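Prophage MuSo2, 43 kDa tail protein (Shewanella oneidensis, PDB 3CDD) probably forms, as a trimer, part of the baseplate of a Mu-like contractile phage tail. Local coordinates at residues N46-K51 / S87-S92. Sequence-based numbering, arbitrary orientation.
Sequences NDAQYK and STITIS
Ala48 and Ile89 make the apolar contact between the two segments, with CB of Ala48 4.0 Å from CG1 of Ile89. The same methyl bears on the start of strand 88-97, where CB of Ala48 comes within 3.5 Å of the backbone N of Thr88. With CG1 anti to its own carbonyl carbon (chi1 -59°) and CD1 extended beyond it, Ile89 reaches into the short 3-10 turn: CD1 lies 3.1 Å from O of Ala48, a tight approach, and 3.8 Å from O of Lys51.

The carboxamide oxygen OD1 of Asn46 rests against the methylene CB of Ser87 at 3.4 Å, while OG of Ser87 is hydrogen-bonded to Lys42, as is OG1 of Thr88.

Within 46-51 the turn is closed by backbone bonds, among them N of Lys51 to O of Ala48, and by a salt bridge in which NZ of Lys51 sits 2.9 Å from OD2 of Asp47, on the syn side but 34° out of the carboxylate plane.

Backbone bonds of Ala48 with Glu86 and of Ser87 with Phe43 join the two sides just outside the segments, and Ile89 also packs on Ile311 of the second subunit. No hydrogen bond spans the two segments directly, so the loop after strand 34-42 packs on the start of strand 88-97, within the N-terminal GpP-like region, by van der Waals contact alone, while its polar hold comes from bonds within 46-51 and to residues outside both segments.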
loop_
_atom_site.group_PDB
_atom_site.type_symbol
_atom_site.label_atom_id
_atom_site.label_comp_id
_atom_site.label_asym_id
_atom_site.label_seq_id
_atom_site.Cartn_x
_atom_site.Cartn_y
_atom_site.Cartn_z
ATOM N N ASN A 46 18.269 -34.162 3.956
ATOM C CA ASN A 46 16.821 -33.946 4.078
ATOM C C ASN A 46 16.381 -34.212 5.518
ATOM O O ASN A 46 15.272 -34.698 5.783
ATOM C CB ASN A 46 16.058 -34.836 3.087
ATOM C CG ASN A 46 14.880 -34.130 2.442
ATOM O OD1 ASN A 46 14.851 -32.897 2.326
ATOM N ND2 ASN A 46 13.902 -34.919 1.990
ATOM N N ASP A 47 17.271 -33.855 6.443
ATOM C CA ASP A 47 17.114 -34.178 7.848
ATOM C C ASP A 47 17.277 -32.938 8.721
ATOM O O ASP A 47 17.695 -33.017 9.864
ATOM C CB ASP A 47 18.108 -35.286 8.236
ATOM C CG ASP A 47 19.560 -34.916 7.940
ATOM O OD1 ASP A 47 19.825 -33.877 7.291
ATOM O OD2 ASP A 47 20.446 -35.678 8.366
ATOM N N ALA A 48 16.937 -31.788 8.156
ATOM C CA ALA A 48 17.000 -30.507 8.851
ATOM C C ALA A 48 16.230 -30.511 10.173
ATOM O O ALA A 48 16.657 -29.902 11.150
ATOM C CB ALA A 48 16.468 -29.412 7.951
ATOM N N GLN A 49 15.090 -31.191 10.205
ATOM C CA GLN A 49 14.211 -31.121 11.371
ATOM C C GLN A 49 14.755 -31.901 12.575
ATOM O O GLN A 49 14.268 -31.742 13.697
ATOM C CB GLN A 49 12.796 -31.553 10.982
ATOM C CG GLN A 49 12.158 -30.599 9.956
ATOM C CD GLN A 49 10.731 -30.949 9.604
ATOM O OE1 GLN A 49 9.989 -31.514 10.420
ATOM N NE2 GLN A 49 10.328 -30.602 8.392
ATOM N N TYR A 50 15.777 -32.731 12.337
ATOM C CA TYR A 50 16.458 -33.468 13.421
ATOM C C TYR A 50 17.800 -32.823 13.805
ATOM O O TYR A 50 18.579 -33.409 14.549
ATOM C CB TYR A 50 16.656 -34.949 13.032
ATOM C CG TYR A 50 15.434 -35.569 12.383
ATOM C CD1 TYR A 50 14.385 -36.086 13.153
ATOM C CD2 TYR A 50 15.319 -35.623 10.994
ATOM C CE1 TYR A 50 13.252 -36.649 12.546
ATOM C CE2 TYR A 50 14.198 -36.171 10.379
ATOM C CZ TYR A 50 13.167 -36.676 11.153
ATOM O OH TYR A 50 12.066 -37.216 10.514
ATOM N N LYS A 51 18.053 -31.612 13.305
ATOM C CA LYS A 51 19.389 -30.994 13.373
ATOM C C LYS A 51 19.374 -29.516 13.765
ATOM O O LYS A 51 20.222 -28.735 13.304
ATOM C CB LYS A 51 20.156 -31.211 12.045
ATOM C CG LYS A 51 20.589 -32.672 11.826
ATOM C CD LYS A 51 21.571 -32.874 10.696
ATOM C CE LYS A 51 22.282 -34.221 10.879
ATOM N NZ LYS A 51 22.937 -34.754 9.629
ATOM N N SER A 87 14.881 -29.657 4.355
ATOM C CA SER A 87 16.293 -29.515 4.035
ATOM C C SER A 87 16.842 -28.101 4.320
ATOM O O SER A 87 17.889 -27.732 3.798
ATOM C CB SER A 87 16.501 -29.881 2.564
ATOM O OG SER A 87 15.723 -29.040 1.742
ATOM N N THR A 88 16.140 -27.341 5.168
ATOM C CA THR A 88 16.421 -25.921 5.406
ATOM C C THR A 88 16.117 -25.573 6.847
ATOM O O THR A 88 15.107 -26.006 7.390
ATOM C CB THR A 88 15.566 -24.981 4.497
ATOM O OG1 THR A 88 15.506 -25.512 3.171
ATOM C CG2 THR A 88 16.160 -23.579 4.412
ATOM N N ILE A 89 17.016 -24.826 7.469
ATOM C CA ILE A 89 16.699 -24.094 8.701
ATOM C C ILE A 89 17.176 -22.658 8.510
ATOM O O ILE A 89 18.356 -22.411 8.213
ATOM C CB ILE A 89 17.329 -24.700 9.984
ATOM C CG1 ILE A 89 16.858 -26.137 10.197
ATOM C CG2 ILE A 89 16.953 -23.851 11.226
ATOM C CD1 ILE A 89 17.613 -26.909 11.315
ATOM N N THR A 90 16.246 -21.720 8.655
ATOM C CA THR A 90 16.546 -20.305 8.532
ATOM C C THR A 90 16.135 -19.645 9.828
ATOM O O THR A 90 14.975 -19.765 10.254
ATOM C CB THR A 90 15.736 -19.673 7.390
ATOM O OG1 THR A 90 15.926 -20.440 6.197
ATOM C CG2 THR A 90 16.146 -18.234 7.138
ATOM N N ILE A 91 17.087 -18.976 10.466
ATOM C CA ILE A 91 16.779 -18.126 11.618
ATOM C C ILE A 91 17.156 -16.692 11.271
ATOM O O ILE A 91 18.149 -16.449 10.614
ATOM C CB ILE A 91 17.524 -18.553 12.897
ATOM C CG1 ILE A 91 19.044 -18.486 12.693
ATOM C CG2 ILE A 91 17.112 -19.968 13.335
ATOM C CD1 ILE A 91 19.768 -17.840 13.851
ATOM N N SER A 92 16.316 -15.743 11.636
ATOM C CA SER A 92 16.682 -14.349 11.480
ATOM C C SER A 92 16.080 -13.554 12.608
ATOM O O SER A 92 15.048 -13.948 13.191
ATOM C CB SER A 92 16.333 -13.778 10.082
ATOM O OG SER A 92 14.968 -13.507 9.859
#